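Local coordinates for secreted effector protein SopD (Salmonella typhimurium, PDB 5CPC), which acts as a type III secreted virulence effector that contributes to replication in macrophages and, together with SopB, to membrane fission and macropinosome formation during invasion, at residues 112-116 / 117-121; 144-147 / 148-152; 122-125 / 126-130; 170-173 / 174-178. All coordinates share one frame; numbering follows the deposited sequence.

Contact 1: residues 112-116 / 117-121; sequences LMVGD and TVISQ
Backbone bonds from Leu112 and Val114 to Thr117, Ile119 and Ser120 hold these two adjoining strands together. Val114 N gives a straight bond to Thr117 O (2.9 Å), with the donor lying in the carbonyl plane. Its return partner, Thr117 N to Val114 O, is weak at 3.3 Å. Further from the turn, Ile119 N donates to Leu112 O at 2.9 Å, whereas Leu112 N donates to Ser120 O at 3.0 Å. Two consecutive residues, Ile119 and Ser120, thus stand opposite the single residue Leu112. With the near-helical backbone of Ile119 (psi -26°), this is a pattern consistent with a classic beta bulge.

Apolar contacts fall on two faces. On one, Met113 and Val118 form the non-hydrogen-bonded pair and meet through SD and CG1, 3.8 Å apart; the bend of the methionine chain at chi2 turns SD to the valine. On the other, the bulge brings Ile119 in beside Leu112 and Val114. Val114 places CG2 beside its own backbone N, where it meets Ile119 CD1 at 3.6 Å, while Leu112 CB lies 4.1 Å from Ile119 CG2. Leu112 and Val114 also pack on Phe84 of helix 76-90, and from that helix Lys80 NZ binds Ser120 OG.

The chain reverses through Gly115, whose phi of 74° and psi of -122° suit the first corner of a type II' turn, and Asp116 at the second. A two-residue loop of this kind, joining antiparallel neighbours at the surface, identifies a tight beta hairpin, here the second and third strands of a three-stranded meander.

Contact 2: residues 144-147 / 148-152; sequences RQLF and LQICE
The ring of Phe147 receives Cys151 SG in an oblique approach: the sulfur stands 4.2 Å from the ring centroid and 31° off the normal. Its nearest ring atom is Phe147 CE2, 3.7 Å from Cys151 SG. This is a cysteine sulfur-aromatic contact between residues four apart, one turn of helix 141-160. Phe147 reaches it by holding CG anti to its own N (chi1 175°), while Cys151 SG stays beside the backbone N of its residue.

The other flat groups are the amides of Gln145 and Gln149, whose planes are turned 69° apart. Gln145 OE1 and Gln149 NE2 approach to 3.5 Å, but the angle is poor and no hydrogen bond results. Gln149 instead runs its aliphatic part past the preceding turn, with CG 3.2 Å from Gln145 O.

On a neighbouring flank, Leu146 CG and Ile150 CD1 meet at 3.9 Å. Their partners lie on helices 180-190 and 248-256: Leu146 rests on Ala185 and Ile250, Ile150 on Ile182 and Leu253. Phe147 and Cys151 share Leu253 as well, which places this part of the helix in the interior of the protein, whereas Gln145 looks outward.

Regular i to i+4 backbone bonds set the spacing of all these pairs, among them Leu148 N to Arg144 O and Cys151 N to Phe147 O (3.0 Å). Leu146 O accepts Ile150 N, and CD1 of Ile150 lies 3.4 Å from that same Leu146 O.

Contact 3: residues 122-125 / 126-130; sequences SNIK and DILNI
Asn123 and Asp126 share one first torsion, chi1 -66°, which sets each CG beside its own backbone N; the two side chains lie next to each other, pointing the same way. Asn123 ND2 donates to Asp126 OD2 at 3.0 Å. The amide does not meet the carboxylate edge-on: its nitrogen stands above the carboxylate plane, 62° out of it, and the bond is also bent at the hydrogen. In the backbone, Asn123 O accepts Ile127 N (3.0 Å), and Ile124 O accepts Leu128 N. Asn123 holds the N-cap position, yet its side chain makes no capping bond and binds Asp126.

One turn of helix, 124-127, follows directly on the strand and closes in a Schellman motif. Asn129, with positive phi, reverses the path, and two bonds reach back: Ile130 N to Lys125 O at 2.9 Å and Asn129 N to Asp126 O at 3.1 Å. The motif brings Ile130 against the aliphatic part of Lys125. Ile130 has CG1 between its backbone N and carbonyl carbon (chi1 61°), which lays CG1 3.8 Å from Lys125 CB and CD1 3.8 Å from Lys125 CG. The lysine chain then continues extended, and its NZ binds Asp132 O.

The amide of Asn129 is held by other parts of the chain: OD1 by Asn74 ND2, while ND2 donates to Ser258 O. On the helix's inner flank, Ile124 and Leu128 lie alongside each other, with CG1 of the first 4.1 Å from CD1 of the second.

Contact 4: residues 170-173 / 174-178; sequences STLR and KEVTG
Leu172 and Val176 pass each other at a slant, one helical turn apart, with Leu172 CD1 4.2 Å from Val176 CG2. Val176 keeps CG1 anti to its backbone N (chi1 175°), which leaves CG2 as the branch turned to the preceding turn, 3.4 Å from Leu172 O. That carbonyl also accepts Val176 N, the donor lying in its plane. Both side chains face helix 141-160, where Leu172 rests on Met158 and Val176 on Ile154.

A second pair, Arg173 and Thr177, likewise meets at a slant. Arg173 CG and Thr177 CG2 are 3.9 Å apart, while the arginine chain bends at chi3 beyond that point. Helix 169-177 is short, and these i to i+4 contacts join its successive turns. Thr177 carries OG1 between its backbone N and carbonyl carbon (chi1 62°), and this brings the hydroxyl to 3.0 Å from Arg173 O. The hydroxyl is hydrogen-bonded to Thr317 O, at the chain's C-terminus, and whether its one proton also serves Arg173 O is not settled. Thr177 N also points almost straight at Arg173 O, but their separation of 2.5 Å is unusually short and its exact value doubtful.

On the outward flank, Lys174 turns CB and CG over the previous turn, with CG 3.4 Å from Ser170 O. The same oxygen accepts Lys174 N at 2.9 Å, from 31° out of the carbonyl plane.

In the fold
Contacts 1 and 3 follow each other on strand 117-123: the centre of contact 1 lies about 24 Å from the chain's centre, and the strand runs inward to the helical turn, whose contact centre is 18 Å from that of contact 1. There contact 3 meets contact 2, their centres 13 Å apart. Phe147 CZ lies 3.8 Å from Ile124 CD1, and Cys151 SG lies 3.8 Å from Ile127 CG2, so the short helix 124-127 packs directly on helix 141-160. Contact 4 does not touch contact 2, although their nearest atoms are about 4 Å apart; its helix packs further along helix 141-160. Contacts 1 and 4 are the most distant pair, about 30 Å between centres.

Contact 1: residues 112-116 / 117-121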
loop_
_atom_site.group_PDB
_atom_site.type_symbol
_atom_site.label_atom_id
_atom_site.label_comp_id
_atom_site.label_asym_id
_atom_site.label_seq_id
_atom_site.Cartn_x
_atom_site.Cartn_y
_atom_site.Cartn_z
ATOM N N LEU A 112 9.700 -14.692 -8.551
ATOM C CA LEU A 112 8.791 -15.666 -7.969
ATOM C C LEU A 112 9.564 -16.965 -7.980
ATOM O O LEU A 112 9.947 -17.419 -9.054
ATOM C CB LEU A 112 7.505 -15.784 -8.806
ATOM C CG LEU A 112 6.441 -14.662 -8.701
ATOM C CD1 LEU A 112 7.044 -13.268 -8.884
ATOM C CD2 LEU A 112 5.234 -14.929 -9.700
ATOM N N MET A 113 9.777 -17.535 -6.788
ATOM C CA MET A 113 10.695 -18.684 -6.558
ATOM C C MET A 113 9.964 -19.848 -5.969
ATOM O O MET A 113 9.297 -19.705 -4.923
ATOM C CB MET A 113 11.795 -18.321 -5.557
ATOM C CG MET A 113 12.436 -17.014 -5.823
ATOM S SD MET A 113 13.941 -17.269 -6.759
ATOM C CE MET A 113 15.097 -17.764 -5.474
ATOM N N VAL A 114 10.111 -20.981 -6.632
ATOM C CA VAL A 114 9.557 -22.247 -6.183
ATOM C C VAL A 114 10.798 -23.084 -5.847
ATOM O O VAL A 114 11.353 -23.791 -6.698
ATOM C CB VAL A 114 8.686 -22.880 -7.285
ATOM C CG1 VAL A 114 8.240 -24.279 -6.906
ATOM C CG2 VAL A 114 7.436 -21.976 -7.583
ATOM N N GLY A 115 11.264 -22.954 -4.604
ATOM C CA GLY A 115 12.548 -23.524 -4.213
ATOM C C GLY A 115 13.594 -22.633 -4.828
ATOM O O GLY A 115 13.607 -21.425 -4.599
ATOM N N ASP A 116 14.444 -23.232 -5.646
ATOM C CA ASP A 116 15.482 -22.503 -6.376
ATOM C C ASP A 116 15.098 -22.076 -7.824
ATOM O O ASP A 116 15.813 -21.294 -8.450
ATOM C CB ASP A 116 16.793 -23.321 -6.335
ATOM C CG ASP A 116 17.479 -23.225 -4.983
ATOM O OD1 ASP A 116 16.832 -22.769 -4.009
ATOM O OD2 ASP A 116 18.664 -23.597 -4.882
ATOM N N THR A 117 13.977 -22.594 -8.341
ATOM C CA THR A 117 13.485 -22.246 -9.698
ATOM C C THR A 117 12.752 -20.879 -9.723
ATOM O O THR A 117 11.808 -20.641 -8.934
ATOM C CB THR A 117 12.549 -23.341 -10.258
ATOM O OG1 THR A 117 13.112 -24.638 -10.035
ATOM C CG2 THR A 117 12.314 -23.144 -11.761
ATOM N N VAL A 118 13.224 -19.971 -10.586
ATOM C CA VAL A 118 12.549 -18.682 -10.823
ATOM C C VAL A 118 11.574 -18.938 -11.928
ATOM O O VAL A 118 11.941 -19.121 -13.095
ATOM C CB VAL A 118 13.477 -17.498 -11.213
ATOM C CG1 VAL A 118 14.798 -17.566 -10.442
ATOM C CG2 VAL A 118 13.739 -17.467 -12.709
ATOM N N ILE A 119 10.324 -18.974 -11.520
ATOM C CA ILE A 119 9.233 -19.391 -12.347
ATOM C C ILE A 119 8.768 -18.201 -13.210
ATOM O O ILE A 119 8.268 -18.395 -14.290
ATOM C CB ILE A 119 8.169 -20.067 -11.386
ATOM C CG1 ILE A 119 7.931 -21.525 -11.771
ATOM C CG2 ILE A 119 6.957 -19.186 -11.012
ATOM C CD1 ILE A 119 6.711 -22.180 -11.058
ATOM N N SER A 120 8.991 -16.968 -12.741
ATOM C CA SER A 120 8.522 -15.741 -13.417
ATOM C C SER A 120 9.112 -14.546 -12.682
ATOM O O SER A 120 9.568 -14.694 -11.531
ATOM C CB SER A 120 6.974 -15.660 -13.367
ATOM O OG SER A 120 6.459 -14.666 -14.236
ATOM N N GLN A 121 9.100 -13.375 -13.323
ATOM C CA GLN A 121 9.599 -12.145 -12.699
ATOM C C GLN A 121 8.695 -10.971 -13.019
ATOM O O GLN A 121 7.927 -11.033 -13.991
ATOM C CB GLN A 121 10.951 -11.801 -13.239
ATOM C CG GLN A 121 11.834 -13.006 -13.490
ATOM C CD GLN A 121 13.266 -12.616 -13.755
ATOM O OE1 GLN A 121 14.084 -13.452 -14.089
ATOM N NE2 GLN A 121 13.579 -11.338 -13.580
#

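Contact 2: residues 144-147 / 148-152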
loop_
_atom_site.group_PDB
_atom_site.type_symbol
_atom_site.label_atom_id
_atom_site.label_comp_id
_atom_site.label_asym_id
_atom_site.label_seq_id
_atom_site.Cartn_x
_atom_site.Cartn_y
_atom_site.Cartn_z
ATOM N N ARG A 144 9.274 -3.639 1.669
ATOM C CA ARG A 144 9.042 -4.571 0.606
ATOM C C ARG A 144 7.990 -5.638 0.900
ATOM O O ARG A 144 7.073 -5.739 0.140
ATOM C CB ARG A 144 10.305 -5.245 0.286
ATOM C CG ARG A 144 10.129 -6.240 -0.794
ATOM C CD ARG A 144 11.460 -6.464 -1.201
ATOM N NE ARG A 144 11.855 -7.832 -1.019
ATOM C CZ ARG A 144 13.133 -8.158 -1.031
ATOM N NH1 ARG A 144 13.488 -9.412 -0.930
ATOM N NH2 ARG A 144 14.020 -7.188 -1.170
ATOM N N GLN A 145 8.139 -6.435 1.966
ATOM C CA GLN A 145 7.054 -7.316 2.410
ATOM C C GLN A 145 5.707 -6.644 2.586
ATOM O O GLN A 145 4.702 -7.217 2.188
ATOM C CB GLN A 145 7.398 -8.135 3.671
ATOM C CG GLN A 145 6.261 -9.119 4.142
ATOM C CD GLN A 145 6.396 -9.440 5.627
ATOM O OE1 GLN A 145 5.662 -8.885 6.467
ATOM N NE2 GLN A 145 7.364 -10.321 5.972
ATOM N N LEU A 146 5.638 -5.452 3.162
ATOM C CA LEU A 146 4.363 -4.759 3.175
ATOM C C LEU A 146 3.819 -4.383 1.768
ATOM O O LEU A 146 2.603 -4.449 1.520
ATOM C CB LEU A 146 4.410 -3.511 4.090
ATOM C CG LEU A 146 3.161 -2.643 4.077
ATOM C CD1 LEU A 146 2.042 -3.426 4.741
ATOM C CD2 LEU A 146 3.349 -1.297 4.848
ATOM N N PHE A 147 4.711 -3.903 0.907
ATOM C CA PHE A 147 4.395 -3.457 -0.480
ATOM C C PHE A 147 3.780 -4.633 -1.195
ATOM O O PHE A 147 2.821 -4.494 -1.944
ATOM C CB PHE A 147 5.714 -3.083 -1.192
ATOM C CG PHE A 147 5.576 -2.714 -2.656
ATOM C CD1 PHE A 147 5.248 -1.441 -3.032
ATOM C CD2 PHE A 147 5.803 -3.667 -3.660
ATOM C CE1 PHE A 147 5.111 -1.113 -4.371
ATOM C CE2 PHE A 147 5.666 -3.351 -4.982
ATOM C CZ PHE A 147 5.334 -2.073 -5.348
ATOM N N LEU A 148 4.350 -5.798 -0.944
ATOM C CA LEU A 148 3.962 -6.996 -1.665
ATOM C C LEU A 148 2.579 -7.449 -1.161
ATOM O O LEU A 148 1.798 -8.023 -1.913
ATOM C CB LEU A 148 5.008 -8.076 -1.379
ATOM C CG LEU A 148 5.785 -8.726 -2.520
ATOM C CD1 LEU A 148 5.845 -8.009 -3.965
ATOM C CD2 LEU A 148 7.197 -9.153 -2.024
ATOM N N GLN A 149 2.314 -7.218 0.122
ATOM C CA GLN A 149 1.050 -7.616 0.769
ATOM C C GLN A 149 -0.076 -6.787 0.176
ATOM O O GLN A 149 -1.174 -7.320 -0.062
ATOM C CB GLN A 149 1.039 -7.434 2.284
ATOM C CG GLN A 149 1.885 -8.428 3.098
ATOM C CD GLN A 149 1.771 -8.112 4.587
ATOM O OE1 GLN A 149 0.743 -8.391 5.218
ATOM N NE2 GLN A 149 2.781 -7.465 5.127
ATOM N N ILE A 150 0.235 -5.528 -0.120
ATOM C CA ILE A 150 -0.753 -4.632 -0.688
ATOM C C ILE A 150 -0.979 -5.066 -2.131
ATOM O O ILE A 150 -2.103 -4.998 -2.614
ATOM C CB ILE A 150 -0.277 -3.155 -0.620
ATOM C CG1 ILE A 150 -0.218 -2.690 0.859
ATOM C CG2 ILE A 150 -1.140 -2.189 -1.494
ATOM C CD1 ILE A 150 0.828 -1.570 1.096
ATOM N N CYS A 151 0.099 -5.451 -2.808
ATOM C CA CYS A 151 0.020 -6.020 -4.144
ATOM C C CYS A 151 -0.935 -7.207 -4.155
ATOM O O CYS A 151 -1.760 -7.248 -5.025
ATOM C CB CYS A 151 1.417 -6.393 -4.717
ATOM S SG CYS A 151 2.343 -4.914 -5.275
ATOM N N GLU A 152 -0.838 -8.142 -3.205
ATOM C CA GLU A 152 -1.719 -9.306 -3.171
ATOM C C GLU A 152 -3.179 -8.858 -3.117
ATOM O O GLU A 152 -4.028 -9.399 -3.857
ATOM C CB GLU A 152 -1.505 -10.200 -1.965
ATOM C CG GLU A 152 -0.038 -10.340 -1.601
ATOM C CD GLU A 152 0.285 -11.527 -0.705
ATOM O OE1 GLU A 152 1.491 -11.933 -0.721
ATOM O OE2 GLU A 152 -0.654 -12.049 -0.046
#

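Contact 3: residues 122-125 / 126-130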
loop_
_atom_site.group_PDB
_atom_site.type_symbol
_atom_site.label_atom_id
_atom_site.label_comp_id
_atom_site.label_asym_id
_atom_site.label_seq_id
_atom_site.Cartn_x
_atom_site.Cartn_y
_atom_site.Cartn_z
ATOM N N SER A 122 8.794 -9.896 -12.233
ATOM C CA SER A 122 8.162 -8.644 -12.629
ATOM C C SER A 122 8.968 -7.419 -12.256
ATOM O O SER A 122 9.482 -7.347 -11.129
ATOM C CB SER A 122 6.750 -8.600 -12.069
ATOM O OG SER A 122 5.949 -9.559 -12.767
ATOM N N ASN A 123 9.132 -6.502 -13.222
ATOM C CA ASN A 123 9.748 -5.200 -12.974
ATOM C C ASN A 123 8.789 -4.497 -12.030
ATOM O O ASN A 123 7.544 -4.584 -12.185
ATOM C CB ASN A 123 9.821 -4.276 -14.209
ATOM C CG ASN A 123 10.721 -4.769 -15.275
ATOM O OD1 ASN A 123 11.752 -5.410 -15.024
ATOM N ND2 ASN A 123 10.345 -4.480 -16.515
ATOM N N ILE A 124 9.364 -3.780 -11.082
ATOM C CA ILE A 124 8.582 -2.998 -10.118
ATOM C C ILE A 124 7.928 -1.771 -10.780
ATOM O O ILE A 124 6.857 -1.330 -10.387
ATOM C CB ILE A 124 9.468 -2.576 -8.899
ATOM C CG1 ILE A 124 8.659 -1.704 -7.928
ATOM C CG2 ILE A 124 10.765 -1.890 -9.391
ATOM C CD1 ILE A 124 8.914 -1.971 -6.463
ATOM N N LYS A 125 8.581 -1.212 -11.779
ATOM C CA LYS A 125 7.971 -0.150 -12.543
ATOM C C LYS A 125 6.756 -0.604 -13.360
ATOM O O LYS A 125 5.856 0.190 -13.566
ATOM C CB LYS A 125 9.000 0.503 -13.423
ATOM C CG LYS A 125 10.137 1.058 -12.575
ATOM C CD LYS A 125 11.204 1.717 -13.442
ATOM C CE LYS A 125 12.484 1.892 -12.649
ATOM N NZ LYS A 125 13.378 2.729 -13.452
ATOM N N ASP A 126 6.737 -1.864 -13.803
ATOM C CA ASP A 126 5.562 -2.437 -14.448
ATOM C C ASP A 126 4.456 -2.741 -13.445
ATOM O O ASP A 126 3.311 -2.423 -13.722
ATOM C CB ASP A 126 5.913 -3.688 -15.291
ATOM C CG ASP A 126 6.810 -3.363 -16.502
ATOM O OD1 ASP A 126 6.928 -2.174 -16.848
ATOM O OD2 ASP A 126 7.393 -4.305 -17.102
ATOM N N ILE A 127 4.792 -3.294 -12.274
ATOM C CA ILE A 127 3.824 -3.497 -11.183
ATOM C C ILE A 127 3.175 -2.189 -10.767
ATOM O O ILE A 127 1.984 -2.147 -10.517
ATOM C CB ILE A 127 4.475 -4.077 -9.905
ATOM C CG1 ILE A 127 4.527 -5.579 -9.951
ATOM C CG2 ILE A 127 3.652 -3.683 -8.640
ATOM C CD1 ILE A 127 5.538 -6.185 -9.022
ATOM N N LEU A 128 3.975 -1.127 -10.664
ATOM C CA LEU A 128 3.467 0.175 -10.257
ATOM C C LEU A 128 2.762 0.963 -11.372
ATOM O O LEU A 128 2.190 2.030 -11.110
ATOM C CB LEU A 128 4.589 1.058 -9.636
ATOM C CG LEU A 128 5.177 0.580 -8.292
ATOM C CD1 LEU A 128 6.210 1.559 -7.793
ATOM C CD2 LEU A 128 4.063 0.338 -7.254
ATOM N N ASN A 129 2.861 0.482 -12.613
ATOM C CA ASN A 129 2.352 1.220 -13.782
ATOM C C ASN A 129 2.990 2.571 -13.843
ATOM O O ASN A 129 2.323 3.590 -14.057
ATOM C CB ASN A 129 0.819 1.360 -13.779
ATOM C CG ASN A 129 0.261 1.755 -15.157
ATOM O OD1 ASN A 129 0.733 1.288 -16.195
ATOM N ND2 ASN A 129 -0.723 2.634 -15.163
ATOM N N ILE A 130 4.299 2.593 -13.663
ATOM C CA ILE A 130 5.010 3.853 -13.757
ATOM C C ILE A 130 5.919 4.007 -14.979
ATOM O O ILE A 130 6.463 3.051 -15.528
ATOM C CB ILE A 130 5.711 4.241 -12.425
ATOM C CG1 ILE A 130 6.771 3.203 -11.995
ATOM C CG2 ILE A 130 4.647 4.428 -11.321
ATOM C CD1 ILE A 130 7.976 3.813 -11.136
#

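Contact 4: residues 170-173 / 174-178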
loop_
_atom_site.group_PDB
_atom_site.type_symbol
_atom_site.label_atom_id
_atom_site.label_comp_id
_atom_site.label_asym_id
_atom_site.label_seq_id
_atom_site.Cartn_x
_atom_site.Cartn_y
_atom_site.Cartn_z
ATOM N N SER A 170 -11.683 4.824 -7.098
ATOM C CA SER A 170 -11.934 5.067 -5.696
ATOM C C SER A 170 -12.668 3.886 -5.112
ATOM O O SER A 170 -12.460 3.569 -3.944
ATOM C CB SER A 170 -12.768 6.372 -5.439
ATOM O OG SER A 170 -12.866 7.159 -6.619
ATOM N N THR A 171 -13.555 3.253 -5.893
ATOM C CA THR A 171 -14.305 2.069 -5.392
ATOM C C THR A 171 -13.411 0.861 -5.209
ATOM O O THR A 171 -13.516 0.184 -4.198
ATOM C CB THR A 171 -15.526 1.684 -6.248
ATOM O OG1 THR A 171 -16.414 2.803 -6.336
ATOM C CG2 THR A 171 -16.279 0.532 -5.608
ATOM N N LEU A 172 -12.524 0.605 -6.174
ATOM C CA LEU A 172 -11.411 -0.364 -5.976
ATOM C C LEU A 172 -10.581 -0.026 -4.732
ATOM O O LEU A 172 -10.378 -0.866 -3.860
ATOM C CB LEU A 172 -10.474 -0.329 -7.196
ATOM C CG LEU A 172 -9.253 -1.251 -7.094
ATOM C CD1 LEU A 172 -9.649 -2.628 -6.619
ATOM C CD2 LEU A 172 -8.520 -1.308 -8.415
ATOM N N ARG A 173 -10.078 1.208 -4.679
ATOM C CA ARG A 173 -9.172 1.649 -3.614
ATOM C C ARG A 173 -9.753 1.539 -2.185
ATOM O O ARG A 173 -9.056 1.086 -1.268
ATOM C CB ARG A 173 -8.697 3.062 -3.954
ATOM C CG ARG A 173 -7.925 3.846 -2.857
ATOM C CD ARG A 173 -7.349 5.127 -3.489
ATOM N NE ARG A 173 -6.465 4.814 -4.633
ATOM C CZ ARG A 173 -6.457 5.505 -5.766
ATOM N NH1 ARG A 173 -7.288 6.512 -5.957
ATOM N NH2 ARG A 173 -5.637 5.172 -6.736
ATOM N N LYS A 174 -11.036 1.923 -2.023
ATOM C CA LYS A 174 -11.778 1.800 -0.766
ATOM C C LYS A 174 -11.664 0.399 -0.248
ATOM O O LYS A 174 -11.489 0.173 0.952
ATOM C CB LYS A 174 -13.271 2.047 -0.975
ATOM C CG LYS A 174 -13.773 3.456 -0.823
ATOM C CD LYS A 174 -15.375 3.507 -0.867
ATOM C CE LYS A 174 -16.043 2.541 0.175
ATOM N NZ LYS A 174 -17.181 3.158 0.937
ATOM N N GLU A 175 -11.788 -0.562 -1.171
ATOM C CA GLU A 175 -11.782 -1.957 -0.783
ATOM C C GLU A 175 -10.414 -2.357 -0.389
ATOM O O GLU A 175 -10.220 -3.229 0.477
ATOM C CB GLU A 175 -12.284 -2.878 -1.930
ATOM C CG GLU A 175 -13.815 -2.838 -2.075
ATOM C CD GLU A 175 -14.517 -3.222 -0.789
ATOM O OE1 GLU A 175 -14.407 -4.373 -0.337
ATOM O OE2 GLU A 175 -15.192 -2.368 -0.227
ATOM N N VAL A 176 -9.446 -1.783 -1.058
ATOM C CA VAL A 176 -8.053 -2.096 -0.683
ATOM C C VAL A 176 -7.744 -1.378 0.653
ATOM O O VAL A 176 -7.371 -2.024 1.639
ATOM C CB VAL A 176 -7.090 -1.637 -1.770
ATOM C CG1 VAL A 176 -5.605 -1.854 -1.318
ATOM C CG2 VAL A 176 -7.423 -2.318 -3.122
ATOM N N THR A 177 -7.910 -0.041 0.660
ATOM C CA THR A 177 -7.528 0.792 1.855
ATOM C C THR A 177 -8.375 0.426 3.093
ATOM O O THR A 177 -7.861 0.372 4.226
ATOM C CB THR A 177 -7.432 2.353 1.567
ATOM O OG1 THR A 177 -8.701 2.892 1.161
ATOM C CG2 THR A 177 -6.400 2.669 0.507
ATOM N N GLY A 178 -9.633 0.039 2.855
ATOM C CA GLY A 178 -10.539 -0.422 3.927
ATOM C C GLY A 178 -10.269 -1.819 4.466
ATOM O O GLY A 178 -10.795 -2.200 5.507
#